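Malic enzyme (Entamoeba histolytica, PDB 3NV9) probably catalyses the oxidative decarboxylation of malate to pyruvate with NAD or NADP as acceptor, as malic enzymes do. Local coordinates at residues N146-Q156 with N174-S185. Numbering follows the deposited sequence.
With SO4 (sulfate ion), chain C.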
loop_
_atom_site.group_PDB
_atom_site.type_symbol
_atom_site.label_atom_id
_atom_site.label_comp_id
_atom_site.label_asym_id
_atom_site.label_seq_id
_atom_site.Cartn_x
_atom_site.Cartn_y
_atom_site.Cartn_z
ATOM N N ASN A 146 -4.613 -5.439 -23.568
ATOM C CA ASN A 146 -5.185 -5.175 -22.258
ATOM C C ASN A 146 -6.528 -5.875 -22.049
ATOM O O ASN A 146 -7.484 -5.672 -22.801
ATOM C CB ASN A 146 -5.271 -3.672 -21.987
ATOM C CG ASN A 146 -3.931 -3.080 -21.808
ATOM O OD1 ASN A 146 -3.260 -3.273 -20.752
ATOM N ND2 ASN A 146 -3.479 -2.380 -22.834
ATOM N N ASP A 147 -6.581 -6.662 -20.999
ATOM C CA ASP A 147 -7.703 -7.556 -20.751
ATOM C C ASP A 147 -8.523 -7.146 -19.519
ATOM O O ASP A 147 -8.104 -7.314 -18.382
ATOM C CB ASP A 147 -7.152 -8.979 -20.602
ATOM C CG ASP A 147 -8.209 -10.000 -20.419
ATOM O OD1 ASP A 147 -9.402 -9.680 -20.553
ATOM O OD2 ASP A 147 -7.827 -11.159 -20.106
ATOM N N PRO A 148 -9.733 -6.652 -19.749
ATOM C CA PRO A 148 -10.565 -6.192 -18.624
ATOM C C PRO A 148 -10.785 -7.288 -17.590
ATOM O O PRO A 148 -10.783 -7.005 -16.381
ATOM C CB PRO A 148 -11.884 -5.842 -19.262
ATOM C CG PRO A 148 -11.849 -6.439 -20.679
ATOM C CD PRO A 148 -10.454 -6.795 -21.023
ATOM N N ASP A 149 -10.955 -8.532 -18.055
ATOM C CA ASP A 149 -11.201 -9.650 -17.163
ATOM C C ASP A 149 -10.034 -9.873 -16.210
ATOM O O ASP A 149 -10.219 -10.380 -15.106
ATOM C CB ASP A 149 -11.495 -10.959 -17.968
ATOM C CG ASP A 149 -12.650 -10.800 -18.987
ATOM O OD1 ASP A 149 -13.651 -10.072 -18.732
ATOM O OD2 ASP A 149 -12.540 -11.437 -20.074
ATOM N N ALA A 150 -8.828 -9.517 -16.654
ATOM C CA ALA A 150 -7.657 -9.582 -15.791
ATOM C C ALA A 150 -7.796 -8.533 -14.645
ATOM O O ALA A 150 -7.530 -8.825 -13.475
ATOM C CB ALA A 150 -6.375 -9.357 -16.598
ATOM N N VAL A 151 -8.256 -7.339 -14.998
ATOM C CA VAL A 151 -8.447 -6.277 -14.024
ATOM C C VAL A 151 -9.540 -6.727 -13.052
ATOM O O VAL A 151 -9.337 -6.680 -11.846
ATOM C CB VAL A 151 -8.700 -4.871 -14.685
ATOM C CG1 VAL A 151 -8.758 -3.759 -13.633
ATOM C CG2 VAL A 151 -7.577 -4.516 -15.693
ATOM N N ILE A 152 -10.629 -7.294 -13.583
ATOM C CA ILE A 152 -11.744 -7.776 -12.726
ATOM C C ILE A 152 -11.291 -8.817 -11.722
ATOM O O ILE A 152 -11.591 -8.728 -10.515
ATOM C CB ILE A 152 -12.934 -8.304 -13.568
ATOM C CG1 ILE A 152 -13.597 -7.111 -14.255
ATOM C CG2 ILE A 152 -13.925 -8.962 -12.701
ATOM C CD1 ILE A 152 -14.549 -7.444 -15.432
ATOM N N GLU A 153 -10.550 -9.801 -12.230
ATOM C CA GLU A 153 -10.062 -10.907 -11.394
ATOM C C GLU A 153 -9.136 -10.361 -10.312
ATOM O O GLU A 153 -9.227 -10.767 -9.130
ATOM C CB GLU A 153 -9.338 -11.999 -12.244
ATOM C CG GLU A 153 -8.737 -13.120 -11.379
ATOM C CD GLU A 153 -8.086 -14.255 -12.209
ATOM O OE1 GLU A 153 -8.026 -14.180 -13.449
ATOM O OE2 GLU A 153 -7.629 -15.226 -11.602
ATOM N N PHE A 154 -8.243 -9.451 -10.739
ATOM C CA PHE A 154 -7.213 -8.861 -9.869
ATOM C C PHE A 154 -7.850 -8.154 -8.663
ATOM O O PHE A 154 -7.514 -8.410 -7.513
ATOM C CB PHE A 154 -6.297 -7.886 -10.659
ATOM C CG PHE A 154 -5.244 -7.256 -9.809
ATOM C CD1 PHE A 154 -3.987 -7.808 -9.734
ATOM C CD2 PHE A 154 -5.530 -6.105 -9.046
ATOM C CE1 PHE A 154 -3.001 -7.244 -8.908
ATOM C CE2 PHE A 154 -4.547 -5.511 -8.209
ATOM C CZ PHE A 154 -3.291 -6.090 -8.127
ATOM N N VAL A 155 -8.795 -7.290 -8.954
ATOM C CA VAL A 155 -9.435 -6.496 -7.935
ATOM C C VAL A 155 -10.231 -7.373 -6.979
ATOM O O VAL A 155 -10.172 -7.155 -5.752
ATOM C CB VAL A 155 -10.288 -5.368 -8.591
ATOM C CG1 VAL A 155 -11.112 -4.598 -7.547
ATOM C CG2 VAL A 155 -9.394 -4.447 -9.319
ATOM N N GLN A 156 -10.952 -8.364 -7.541
ATOM C CA GLN A 156 -11.658 -9.388 -6.742
ATOM C C GLN A 156 -10.758 -10.144 -5.754
ATOM O O GLN A 156 -11.176 -10.484 -4.639
ATOM C CB GLN A 156 -12.442 -10.368 -7.645
ATOM C CG GLN A 156 -13.774 -9.751 -8.204
ATOM C CD GLN A 156 -14.449 -10.568 -9.339
ATOM O OE1 GLN A 156 -13.970 -11.644 -9.748
ATOM N NE2 GLN A 156 -15.556 -10.044 -9.855
ATOM N N ASN A 174 -12.895 -0.715 -21.868
ATOM C CA ASN A 174 -12.502 -1.556 -20.738
ATOM C C ASN A 174 -12.983 -0.975 -19.369
ATOM O O ASN A 174 -13.585 -1.692 -18.549
ATOM C CB ASN A 174 -10.964 -1.771 -20.710
ATOM C CG ASN A 174 -10.484 -2.926 -21.593
ATOM O OD1 ASN A 174 -11.275 -3.627 -22.232
ATOM N ND2 ASN A 174 -9.164 -3.130 -21.622
ATOM N N CYS A 175 -12.748 0.325 -19.122
ATOM C CA CYS A 175 -13.141 0.896 -17.813
ATOM C C CYS A 175 -14.629 0.627 -17.454
ATOM O O CYS A 175 -14.964 0.399 -16.285
ATOM C CB CYS A 175 -12.847 2.394 -17.765
ATOM S SG CYS A 175 -13.699 3.336 -19.046
ATOM N N TYR A 176 -15.507 0.556 -18.457
ATOM C CA TYR A 176 -16.937 0.285 -18.156
ATOM C C TYR A 176 -17.185 -1.125 -17.638
ATOM O O TYR A 176 -17.812 -1.347 -16.565
ATOM C CB TYR A 176 -17.815 0.574 -19.373
ATOM C CG TYR A 176 -17.771 2.010 -19.852
ATOM C CD1 TYR A 176 -18.190 3.081 -19.001
ATOM C CD2 TYR A 176 -17.363 2.319 -21.135
ATOM C CE1 TYR A 176 -18.183 4.394 -19.446
ATOM C CE2 TYR A 176 -17.314 3.634 -21.573
ATOM C CZ TYR A 176 -17.743 4.672 -20.713
ATOM O OH TYR A 176 -17.756 5.970 -21.177
ATOM N N LYS A 177 -16.649 -2.093 -18.374
ATOM C CA LYS A 177 -16.830 -3.482 -18.027
ATOM C C LYS A 177 -16.291 -3.739 -16.630
ATOM O O LYS A 177 -16.966 -4.365 -15.783
ATOM C CB LYS A 177 -16.167 -4.389 -19.103
ATOM C CG LYS A 177 -16.220 -5.835 -18.732
ATOM C CD LYS A 177 -15.777 -6.788 -19.872
ATOM C CE LYS A 177 -15.965 -8.272 -19.473
ATOM N NZ LYS A 177 -15.710 -9.220 -20.611
ATOM N N ILE A 178 -15.073 -3.255 -16.382
ATOM C CA ILE A 178 -14.407 -3.420 -15.100
ATOM C C ILE A 178 -15.220 -2.775 -13.986
ATOM O O ILE A 178 -15.507 -3.409 -12.986
ATOM C CB ILE A 178 -12.969 -2.839 -15.138
ATOM C CG1 ILE A 178 -12.103 -3.613 -16.155
ATOM C CG2 ILE A 178 -12.328 -2.908 -13.770
ATOM C CD1 ILE A 178 -10.827 -2.820 -16.650
ATOM N N LEU A 179 -15.622 -1.529 -14.159
ATOM C CA LEU A 179 -16.349 -0.852 -13.082
ATOM C C LEU A 179 -17.692 -1.557 -12.835
ATOM O O LEU A 179 -18.008 -1.965 -11.702
ATOM C CB LEU A 179 -16.536 0.644 -13.405
ATOM C CG LEU A 179 -17.520 1.362 -12.429
ATOM C CD1 LEU A 179 -16.985 1.374 -10.998
ATOM C CD2 LEU A 179 -17.934 2.734 -12.872
ATOM N N ASP A 180 -18.451 -1.734 -13.909
ATOM C CA ASP A 180 -19.834 -2.225 -13.850
ATOM C C ASP A 180 -19.919 -3.584 -13.180
ATOM O O ASP A 180 -20.790 -3.789 -12.333
ATOM C CB ASP A 180 -20.446 -2.265 -15.269
ATOM C CG ASP A 180 -20.514 -0.901 -15.904
ATOM O OD1 ASP A 180 -20.411 0.082 -15.154
ATOM O OD2 ASP A 180 -20.663 -0.775 -17.141
ATOM N N VAL A 181 -18.995 -4.499 -13.525
ATOM C CA VAL A 181 -18.934 -5.831 -12.869
ATOM C C VAL A 181 -18.470 -5.725 -11.446
ATOM O O VAL A 181 -19.136 -6.231 -10.535
ATOM C CB VAL A 181 -17.955 -6.792 -13.583
ATOM C CG1 VAL A 181 -17.797 -8.071 -12.798
ATOM C CG2 VAL A 181 -18.431 -7.098 -14.981
ATOM N N LEU A 182 -17.314 -5.075 -11.239
ATOM C CA LEU A 182 -16.707 -4.977 -9.885
ATOM C C LEU A 182 -17.575 -4.286 -8.869
ATOM O O LEU A 182 -17.545 -4.653 -7.734
ATOM C CB LEU A 182 -15.361 -4.232 -9.882
ATOM C CG LEU A 182 -14.229 -4.973 -10.517
ATOM C CD1 LEU A 182 -13.031 -4.089 -10.478
ATOM C CD2 LEU A 182 -14.006 -6.333 -9.813
ATOM N N ARG A 183 -18.314 -3.262 -9.277
ATOM C CA ARG A 183 -19.154 -2.585 -8.313
ATOM C C ARG A 183 -20.244 -3.513 -7.741
ATOM O O ARG A 183 -20.726 -3.301 -6.653
ATOM C CB ARG A 183 -19.702 -1.279 -8.897
ATOM C CG ARG A 183 -21.037 -1.342 -9.533
ATOM C CD ARG A 183 -21.250 -0.043 -10.259
ATOM N NE ARG A 183 -21.540 1.073 -9.344
ATOM C CZ ARG A 183 -22.723 1.701 -9.287
ATOM N NH1 ARG A 183 -23.711 1.296 -10.088
ATOM N NH2 ARG A 183 -22.923 2.728 -8.446
ATOM N N GLU A 184 -20.584 -4.578 -8.464
ATOM C CA GLU A 184 -21.639 -5.494 -8.036
ATOM C C GLU A 184 -21.057 -6.656 -7.312
ATOM O O GLU A 184 -21.647 -7.127 -6.311
ATOM C CB GLU A 184 -22.528 -5.919 -9.214
ATOM C CG GLU A 184 -23.284 -4.712 -9.826
ATOM C CD GLU A 184 -24.222 -3.976 -8.810
ATOM O OE1 GLU A 184 -24.639 -4.587 -7.776
ATOM O OE2 GLU A 184 -24.541 -2.780 -9.063
ATOM N N SER A 185 -19.870 -7.094 -7.734
ATOM C CA SER A 185 -19.293 -8.273 -7.093
ATOM C C SER A 185 -18.496 -8.076 -5.818
ATOM O O SER A 185 -18.367 -9.038 -5.052
ATOM C CB SER A 185 -18.481 -9.139 -8.077
ATOM O OG SER A 185 -17.574 -8.384 -8.838
HETATM S S SO4 C . -26.549 4.007 -9.334
HETATM O O1 SO4 C . -27.984 3.954 -9.481
HETATM O O2 SO4 C . -26.195 3.351 -8.079
HETATM O O3 SO4 C . -25.924 3.303 -10.447
HETATM O O4 SO4 C . -26.117 5.378 -9.460
#
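I152 is a knob in the hole formed by K177, I178, V181 and L182, where helices 148-156 and 174-185 run in the same direction, their axes crossing at -30° and 9.0 Å apart at closest. Its branches divide the hole: CD1 reaches V181 CG2 at 3.9 Å, while CG2 lies against L182 CD2. Further toward the N-termini, I178 crosses V151 at about a right angle, I178 CD1 resting 3.5 Å from V151 CB. CG1 of I178 is anti to its carbonyl carbon (chi1 -63°), which carries the branch across to V151 and past P148. L182 repeats the pattern one turn on, setting CD1 against V155 CG1 (3.5 Å) and CD2 against I152 O and Q156 CG.

In this N-terminal domain of the malic enzyme family, the helices are the connections of successive beta-alpha-beta crossovers, 148-158 leading from strand 131-136 to 164-167 and 174-185 from 164-167 to 190-192. F154, whose ring leads away from helix 174-185, stacks on F154 of the second subunit, while L182 also touches V190.

Polar contacts fringe this apolar seam. N174 ND2 donates to N146 O at 3.3 Å, meeting the carbonyl from above its plane. N174 OD1 lies against the P148 ring, 3.3 Å from CG, the two side chains crossing at about a right angle. K177, fully extended, passes P148 and forms a salt bridge from NZ to D149 OD1 (2.9 Å), with weak hydrogen-bond geometry; NZ also hydrogen-bonds to a glycerol. At the far end Q156 NE2 donates to S185 OG at 2.8 Å, bent to 140°, and that hydroxyl in turn bonds to V181 O. R183 NH1 donates to O3 of a sulfate also held by D380 N; sulfate and glycerol probably come from the crystallisation liquor.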